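Local coordinates for galactose mutarotase-like protein (Clostridium acetobutylicum, PDB 3OS7), which probably binds sugars and may interconvert the alpha and beta anomers of aldoses such as galactose, as an aldose 1-epimerase, at residues 247-252 / 286-291; 275-280 / 300-305. One frame throughout, in Å; residues are numbered along the deposited sequence.

Contact 1: 247-252 / 286-291; sequences SLFSLK and LVIWND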
ATOM      1  N   SER A 247       8.053  -7.064 -10.258  1.00 13.43           N
ATOM      2  CA  SER A 247       7.778  -8.485 -10.050  1.00 11.05           C
ATOM      3  C   SER A 247       6.542  -8.717  -9.207  1.00 11.83           C
ATOM      4  O   SER A 247       6.252  -7.967  -8.286  1.00 13.02           O
ATOM      5  CB  SER A 247       8.954  -9.121  -9.331  1.00 12.80           C
ATOM      6  OG  SER A 247      10.136  -9.091 -10.115  1.00 16.56           O
ATOM      7  N   LEU A 248       5.863  -9.835  -9.470  1.00 11.06           N
ATOM      8  CA  LEU A 248       4.693 -10.244  -8.702  1.00 10.28           C
ATOM      9  C   LEU A 248       4.985 -11.550  -7.949  1.00 11.22           C
ATOM     10  O   LEU A 248       5.366 -12.555  -8.579  1.00 12.20           O
ATOM     11  CB  LEU A 248       3.522 -10.454  -9.650  1.00 10.50           C
ATOM     12  CG  LEU A 248       2.255 -11.058  -9.082  1.00 13.95           C
ATOM     13  CD1 LEU A 248       1.619 -10.181  -7.978  1.00 11.10           C
ATOM     14  CD2 LEU A 248       1.266 -11.352 -10.233  1.00  9.09           C
ATOM     15  N   PHE A 249       4.775 -11.537  -6.632  1.00 10.41           N
ATOM     16  CA  PHE A 249       4.928 -12.735  -5.803  1.00 11.15           C
ATOM     17  C   PHE A 249       3.680 -13.024  -5.014  1.00 12.42           C
ATOM     18  O   PHE A 249       2.946 -12.102  -4.646  1.00 11.41           O
ATOM     19  CB  PHE A 249       6.066 -12.518  -4.804  1.00 10.40           C
ATOM     20  CG  PHE A 249       7.419 -12.341  -5.445  1.00 10.54           C
ATOM     21  CD1 PHE A 249       8.140 -13.449  -5.928  1.00 11.89           C
ATOM     22  CD2 PHE A 249       7.949 -11.086  -5.600  1.00 15.15           C
ATOM     23  CE1 PHE A 249       9.386 -13.281  -6.526  1.00 14.13           C
ATOM     24  CE2 PHE A 249       9.186 -10.913  -6.181  1.00 14.67           C
ATOM     25  CZ  PHE A 249       9.904 -12.014  -6.657  1.00 14.75           C
ATOM     26  N   SER A 250       3.438 -14.292  -4.711  1.00 11.58           N
ATOM     27  CA  SER A 250       2.591 -14.615  -3.561  1.00 10.87           C
ATOM     28  C   SER A 250       3.408 -14.530  -2.273  1.00  9.32           C
ATOM     29  O   SER A 250       4.627 -14.630  -2.296  1.00 12.57           O
ATOM     30  CB  SER A 250       1.931 -15.977  -3.723  1.00 15.40           C
ATOM     31  OG  SER A 250       2.855 -16.964  -4.116  1.00 12.92           O
ATOM     32  N   LEU A 251       2.714 -14.401  -1.150  1.00 12.73           N
ATOM     33  CA  LEU A 251       3.339 -14.259   0.155  1.00 12.47           C
ATOM     34  C   LEU A 251       3.096 -15.477   1.018  1.00 15.69           C
ATOM     35  O   LEU A 251       2.087 -16.169   0.878  1.00 14.34           O
ATOM     36  CB  LEU A 251       2.763 -13.054   0.883  1.00 12.85           C
ATOM     37  CG  LEU A 251       3.102 -11.679   0.264  1.00 15.52           C
ATOM     38  CD1 LEU A 251       2.376 -10.580   1.028  1.00 12.98           C
ATOM     39  CD2 LEU A 251       4.607 -11.463   0.275  1.00 12.87           C
ATOM     40  N   LYS A 252       4.003 -15.705   1.951  1.00 13.19           N
ATOM     41  CA  LYS A 252       3.813 -16.712   2.989  1.00 15.49           C
ATOM     42  C   LYS A 252       4.374 -16.164   4.286  1.00 17.13           C
ATOM     43  O   LYS A 252       5.045 -15.119   4.284  1.00 14.23           O
ATOM     44  CB  LYS A 252       4.492 -18.022   2.608  1.00 15.82           C
ATOM     45  CG  LYS A 252       6.001 -17.903   2.428  1.00 20.26           C
ATOM     46  CD  LYS A 252       6.702 -19.262   2.187  1.00 22.95           C
ATOM     47  CE  LYS A 252       8.201 -19.092   2.350  1.00 27.02           C
ATOM     48  NZ  LYS A 252       8.930 -20.287   1.860  1.00 32.26           N
ATOM     49  N   LEU A 286       2.071  -9.629  -3.568  1.00 10.87           N
ATOM     50  CA  LEU A 286       2.842  -8.407  -3.451  1.00 11.54           C
ATOM     51  C   LEU A 286       3.545  -8.136  -4.756  1.00 11.76           C
ATOM     52  O   LEU A 286       4.063  -9.067  -5.404  1.00 11.95           O
ATOM     53  CB  LEU A 286       3.850  -8.557  -2.318  1.00 13.95           C
ATOM     54  CG  LEU A 286       4.782  -7.381  -2.042  1.00 14.83           C
ATOM     55  CD1 LEU A 286       5.079  -7.330  -0.568  1.00 18.14           C
ATOM     56  CD2 LEU A 286       6.075  -7.472  -2.854  1.00 15.03           C
ATOM     57  N   VAL A 287       3.533  -6.859  -5.133  1.00  9.45           N
ATOM     58  CA  VAL A 287       4.267  -6.366  -6.292  1.00  9.03           C
ATOM     59  C   VAL A 287       5.407  -5.525  -5.749  1.00  8.94           C
ATOM     60  O   VAL A 287       5.225  -4.730  -4.834  1.00 12.24           O
ATOM     61  CB  VAL A 287       3.389  -5.553  -7.254  1.00 13.18           C
ATOM     62  CG1 VAL A 287       4.258  -4.777  -8.276  1.00 12.44           C
ATOM     63  CG2 VAL A 287       2.368  -6.473  -7.928  1.00 14.54           C
ATOM     64  N   ILE A 288       6.612  -5.766  -6.261  1.00 11.23           N
ATOM     65  CA  ILE A 288       7.734  -4.902  -5.975  1.00 11.43           C
ATOM     66  C   ILE A 288       8.082  -4.224  -7.303  1.00 12.26           C
ATOM     67  O   ILE A 288       8.224  -4.884  -8.331  1.00 12.91           O
ATOM     68  CB  ILE A 288       8.949  -5.617  -5.346  1.00 12.86           C
ATOM     69  CG1 ILE A 288      10.107  -4.616  -5.168  1.00 14.74           C
ATOM     70  CG2 ILE A 288       9.374  -6.898  -6.137  1.00 12.52           C
ATOM     71  CD1 ILE A 288      11.241  -5.093  -4.331  1.00 16.92           C
ATOM     72  N   TRP A 289       8.201  -2.907  -7.266  1.00 12.18           N
ATOM     73  CA  TRP A 289       8.478  -2.103  -8.442  1.00 13.40           C
ATOM     74  C   TRP A 289       9.351  -0.940  -7.995  1.00 14.49           C
ATOM     75  O   TRP A 289       8.941  -0.181  -7.122  1.00 13.44           O
ATOM     76  CB  TRP A 289       7.178  -1.589  -9.044  1.00 14.53           C
ATOM     77  CG  TRP A 289       7.351  -0.571 -10.141  1.00 14.15           C
ATOM     78  CD1 TRP A 289       7.744  -0.803 -11.425  1.00 20.14           C
ATOM     79  CD2 TRP A 289       7.090   0.848 -10.050  1.00 16.89           C
ATOM     80  NE1 TRP A 289       7.755   0.384 -12.139  1.00 21.11           N
ATOM     81  CE2 TRP A 289       7.352   1.404 -11.315  1.00 23.71           C
ATOM     82  CE3 TRP A 289       6.685   1.703  -9.006  1.00 16.05           C
ATOM     83  CZ2 TRP A 289       7.211   2.776 -11.573  1.00 21.26           C
ATOM     84  CZ3 TRP A 289       6.550   3.057  -9.267  1.00 20.63           C
ATOM     85  CH2 TRP A 289       6.820   3.576 -10.534  1.00 19.58           C
ATOM     86  N   ASN A 290      10.543  -0.811  -8.568  1.00 13.53           N
ATOM     87  CA  ASN A 290      11.472   0.224  -8.102  1.00 15.39           C
ATOM     88  C   ASN A 290      11.661   1.401  -9.082  1.00 16.89           C
ATOM     89  O   ASN A 290      12.620   2.133  -8.927  1.00 16.89           O
ATOM     90  CB  ASN A 290      12.827  -0.379  -7.752  1.00 15.18           C
ATOM     91  CG  ASN A 290      13.558  -0.938  -8.972  1.00 13.36           C
ATOM     92  OD1 ASN A 290      13.007  -0.957 -10.079  1.00 13.78           O
ATOM     93  ND2 ASN A 290      14.799  -1.412  -8.768  1.00 15.11           N
ATOM     94  N   ASP A 291      10.765   1.542 -10.071  1.00 15.15           N
ATOM     95  CA  ASP A 291      10.792   2.654 -11.014  1.00 18.38           C
ATOM     96  C   ASP A 291      12.192   2.823 -11.633  1.00 18.20           C
ATOM     97  O   ASP A 291      12.750   3.901 -11.594  1.00 19.10           O
ATOM     98  CB  ASP A 291      10.345   3.944 -10.309  1.00 17.37           C
ATOM     99  CG  ASP A 291       9.912   5.050 -11.289  1.00 22.28           C
ATOM    100  OD1 ASP A 291      10.015   4.850 -12.521  1.00 21.64           O
ATOM    101  OD2 ASP A 291       9.464   6.129 -10.820  1.00 19.80           O
TER
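Ser247, Leu248 and Phe249 pair with Ile288, Val287 and Leu286 as neighbouring antiparallel strands of the beta-sandwich that galactose mutarotase relatives share. Two hydrogen-bonded pairs flank one non-hydrogen-bonded pair. Ser247 N donates a hydrogen bond to Ile288 O, and Ser247 O accepts one from Ile288 N at 3.0 Å. Two residues on, Phe249 N reaches Leu286 O at 2.8 Å in an almost straight bond (N-H...O 178°), and Leu286 N returns the bond to Phe249 O. Between these rungs, where Leu248 faces Val287, the CA atoms draw in to 4.6 Å and Val287 CA makes a CA-H...O contact with Ser247 O at 3.2 Å.

The strand axes run at 149°, and strand 246-256 has strand 201-213 on its other edge, so residues 247-251 lie inside the sheet. Side chains alternate between its faces. On one, Leu248 CG stands anti to the backbone N (chi1 172°), and CD1 beyond it touches Val287 CG2 at 3.8 Å. On the other lie Ser247, Phe249, Leu286 and Ile288. The Phe249 ring turns an edge to Ile288, with Phe249 CE2 4.0 Å from Ile288 CG2, while Tyr233 meets the same ring with its plane steeply inclined. Ile288 CG2, held between the backbone N and carbonyl carbon, also rests 3.9 Å from Ser247 CB. Farther along, the branched end of Leu251 crosses Leu286 obliquely, CD2 lying 4.0 Å from Leu286 CB. Leu286 also touches Ile300 of the neighbouring strand 297-303.

Contact 2: 275-280 / 300-305; sequences VVYEMS and IEPQTS
Strands 275-279 and 300-303 run nearly parallel, their directions 10° apart, but their axes come no closer than 9.7 Å. At this spacing they are not hydrogen-bonded neighbours; side chains bridge them across the buried interior of the beta-sandwich. Tyr277 and selenomethionine Met279, on the same side of their strand, point toward Ile300 and Pro302. CG of Tyr277 is anti to the backbone N (chi1 -172°); its side chain and that of Ile300 slide past each other in opposite directions, and Tyr277 CD2 lies 4.1 Å from Ile300 CG2. The ring also presents its edge to the Ile300 carbonyl, whose O lies in the ring plane 3.4 Å from CE2; this buried oxygen has no hydrogen-bond partner in the model. Tyr277 crosses Pro302 at about a right angle, its OH 3.3 Å from Pro302 CG. That hydroxyl is hydrogen-bonded to Ser186 OG of strand 178-189, which gives it a polar partner beyond the two segments. Met279 approaches the proline from another side. Its chain, extended beyond CG, ends with CE 4.2 Å from Ile300 CG2, while SE sits 3.8 Å from Pro302 CB.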
ATOM      1  N   VAL A 275      14.116  -1.093   8.376  1.00 14.50           N
ATOM      2  CA  VAL A 275      12.726  -0.647   8.277  1.00 12.29           C
ATOM      3  C   VAL A 275      11.868  -1.876   8.020  1.00 12.16           C
ATOM      4  O   VAL A 275      12.184  -2.681   7.154  1.00 12.11           O
ATOM      5  CB  VAL A 275      12.514   0.389   7.154  1.00 12.37           C
ATOM      6  CG1 VAL A 275      11.021   0.595   6.889  1.00 13.00           C
ATOM      7  CG2 VAL A 275      13.208   1.735   7.542  1.00 15.53           C
ATOM      8  N   VAL A 276      10.838  -2.057   8.835  1.00 12.05           N
ATOM      9  CA  VAL A 276       9.994  -3.251   8.751  1.00 12.33           C
ATOM     10  C   VAL A 276       8.573  -2.888   8.323  1.00 13.98           C
ATOM     11  O   VAL A 276       7.958  -1.966   8.884  1.00 14.86           O
ATOM     12  CB  VAL A 276       9.931  -3.997  10.107  1.00 13.34           C
ATOM     13  CG1 VAL A 276       9.076  -5.258   9.975  1.00 13.40           C
ATOM     14  CG2 VAL A 276      11.335  -4.349  10.628  1.00 15.55           C
ATOM     15  N   TYR A 277       8.055  -3.634   7.357  1.00 11.51           N
ATOM     16  CA  TYR A 277       6.701  -3.481   6.839  1.00 11.47           C
ATOM     17  C   TYR A 277       6.004  -4.828   7.011  1.00 11.29           C
ATOM     18  O   TYR A 277       6.106  -5.721   6.168  1.00 10.98           O
ATOM     19  CB  TYR A 277       6.768  -3.083   5.361  1.00 12.21           C
ATOM     20  CG  TYR A 277       5.480  -2.685   4.662  1.00 10.26           C
ATOM     21  CD1 TYR A 277       4.333  -2.315   5.353  1.00 12.47           C
ATOM     22  CD2 TYR A 277       5.433  -2.634   3.254  1.00 10.57           C
ATOM     23  CE1 TYR A 277       3.198  -1.883   4.665  1.00 13.28           C
ATOM     24  CE2 TYR A 277       4.297  -2.237   2.589  1.00 12.55           C
ATOM     25  CZ  TYR A 277       3.186  -1.873   3.284  1.00 12.20           C
ATOM     26  OH  TYR A 277       2.052  -1.441   2.602  1.00 12.91           O
ATOM     27  N   GLU A 278       5.320  -4.978   8.136  1.00 11.12           N
ATOM     28  CA  GLU A 278       4.637  -6.221   8.497  1.00 14.05           C
ATOM     29  C   GLU A 278       3.195  -6.188   7.987  1.00 15.79           C
ATOM     30  O   GLU A 278       2.484  -5.200   8.133  1.00 17.99           O
ATOM     31  CB  GLU A 278       4.689  -6.406  10.016  1.00 14.43           C
ATOM     32  CG  GLU A 278       4.161  -7.720  10.519  1.00 16.07           C
ATOM     33  CD  GLU A 278       4.499  -8.000  12.003  1.00 27.13           C
ATOM     34  OE1 GLU A 278       5.106  -7.152  12.708  1.00 22.38           O
ATOM     35  OE2 GLU A 278       4.156  -9.118  12.443  1.00 25.29           O
HETATM   36  N   MSE A 279       2.777  -7.279   7.385  1.00 14.69           N
HETATM   37  CA  MSE A 279       1.473  -7.368   6.745  1.00 15.20           C
HETATM   38  C   MSE A 279       0.692  -8.529   7.329  1.00 14.81           C
HETATM   39  O   MSE A 279       1.240  -9.618   7.507  1.00 15.70           O
HETATM   40  CB  MSE A 279       1.649  -7.617   5.252  1.00 16.49           C
HETATM   41  CG  MSE A 279       2.531  -6.658   4.567  1.00 19.06           C
HETATM   42 SE   MSE A 279       3.228  -7.326   2.882  0.75 16.06          SE
HETATM   43  CE  MSE A 279       4.507  -5.932   2.713  1.00 16.19           C
ATOM     44  N   SER A 280      -0.593  -8.309   7.566  1.00 14.54           N
ATOM     45  CA  SER A 280      -1.476  -9.388   8.048  1.00 16.99           C
ATOM     46  C   SER A 280      -1.741 -10.409   6.939  1.00 14.47           C
ATOM     47  O   SER A 280      -1.503 -10.148   5.739  1.00 13.79           O
ATOM     48  CB  SER A 280      -2.790  -8.819   8.588  1.00 20.11           C
ATOM     49  OG  SER A 280      -3.622  -8.327   7.543  1.00 15.84           O
ATOM     50  N   ILE A 300       6.708  -1.224  -2.555  1.00 10.85           N
ATOM     51  CA  ILE A 300       6.487  -2.572  -2.023  1.00 12.15           C
ATOM     52  C   ILE A 300       4.996  -2.643  -1.739  1.00 11.55           C
ATOM     53  O   ILE A 300       4.501  -1.971  -0.827  1.00 12.92           O
ATOM     54  CB  ILE A 300       7.341  -2.820  -0.760  1.00 14.31           C
ATOM     55  CG1 ILE A 300       8.830  -2.715  -1.086  1.00 16.76           C
ATOM     56  CG2 ILE A 300       7.023  -4.227  -0.186  1.00 16.57           C
ATOM     57  CD1 ILE A 300       9.761  -2.807   0.182  1.00 23.17           C
ATOM     58  N   GLU A 301       4.287  -3.427  -2.552  1.00 10.45           N
ATOM     59  CA  GLU A 301       2.862  -3.253  -2.790  1.00 10.12           C
ATOM     60  C   GLU A 301       2.055  -4.508  -2.402  1.00  9.92           C
ATOM     61  O   GLU A 301       1.844  -5.376  -3.222  1.00 12.06           O
ATOM     62  CB  GLU A 301       2.632  -2.902  -4.255  1.00 10.39           C
ATOM     63  CG  GLU A 301       3.565  -1.779  -4.815  1.00 16.27           C
ATOM     64  CD  GLU A 301       3.328  -1.502  -6.313  1.00 22.66           C
ATOM     65  OE1 GLU A 301       2.268  -1.882  -6.829  1.00 24.07           O
ATOM     66  OE2 GLU A 301       4.204  -0.924  -6.981  1.00 23.44           O
ATOM     67  N   PRO A 302       1.585  -4.563  -1.155  1.00 12.03           N
ATOM     68  CA  PRO A 302       0.767  -5.686  -0.733  1.00 11.98           C
ATOM     69  C   PRO A 302      -0.593  -5.662  -1.399  1.00 12.56           C
ATOM     70  O   PRO A 302      -1.124  -4.580  -1.666  1.00 12.89           O
ATOM     71  CB  PRO A 302       0.641  -5.488   0.765  1.00 14.56           C
ATOM     72  CG  PRO A 302       0.823  -4.058   0.991  1.00 17.44           C
ATOM     73  CD  PRO A 302       1.787  -3.588  -0.055  1.00  9.57           C
ATOM     74  N   GLN A 303      -1.139  -6.851  -1.644  1.00 11.48           N
ATOM     75  CA  GLN A 303      -2.453  -7.008  -2.280  1.00 10.86           C
ATOM     76  C   GLN A 303      -3.187  -8.187  -1.682  1.00 10.42           C
ATOM     77  O   GLN A 303      -2.566  -9.182  -1.336  1.00 11.35           O
ATOM     78  CB  GLN A 303      -2.323  -7.251  -3.811  1.00 12.35           C
ATOM     79  CG  GLN A 303      -1.414  -6.319  -4.542  1.00 15.08           C
ATOM     80  CD  GLN A 303      -1.411  -6.463  -6.063  1.00 17.24           C
ATOM     81  OE1 GLN A 303      -0.947  -5.569  -6.759  1.00 17.72           O
ATOM     82  NE2 GLN A 303      -1.934  -7.565  -6.581  1.00 14.51           N
ATOM     83  N   THR A 304      -4.513  -8.084  -1.583  1.00  9.67           N
ATOM     84  CA  THR A 304      -5.332  -9.217  -1.138  1.00 12.47           C
ATOM     85  C   THR A 304      -5.426 -10.347  -2.149  1.00 14.15           C
ATOM     86  O   THR A 304      -5.758 -11.479  -1.808  1.00 13.91           O
ATOM     87  CB  THR A 304      -6.764  -8.761  -0.789  1.00 10.88           C
ATOM     88  OG1 THR A 304      -7.368  -8.134  -1.946  1.00 12.92           O
ATOM     89  CG2 THR A 304      -6.718  -7.790   0.376  1.00 11.02           C
ATOM     90  N   SER A 305      -5.158 -10.042  -3.404  1.00 11.49           N
ATOM     91  CA  SER A 305      -5.337 -10.987  -4.462  1.00 14.01           C
ATOM     92  C   SER A 305      -4.314 -10.743  -5.556  1.00 15.82           C
ATOM     93  O   SER A 305      -3.650  -9.714  -5.593  1.00 13.36           O
ATOM     94  CB  SER A 305      -6.754 -10.908  -5.034  1.00 16.70           C
ATOM     95  OG  SER A 305      -7.013  -9.732  -5.778  1.00 17.85           O
TER

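From the N terminus the segments come in the order 247-252, 275-280, 286-291 and 300-305, alternating between the two contacts, so the loops they close cross without nesting. Contact 1 closes the longer loop, with 33 intervening residues that include strand 273-279; contact 2 spans 19, among them strand 285-289. Their centres are 9 Å apart. Contact 1 meets contact 2 at both of its strands. Strands 285-289 and 297-303 are antiparallel neighbours, joined here by a probable backbone hydrogen bond from Glu301 N to Val287 O. Strand 273-279 is reached directly by side-chain packing, Met279 CE lying 3.6 Å from Leu286 CD1.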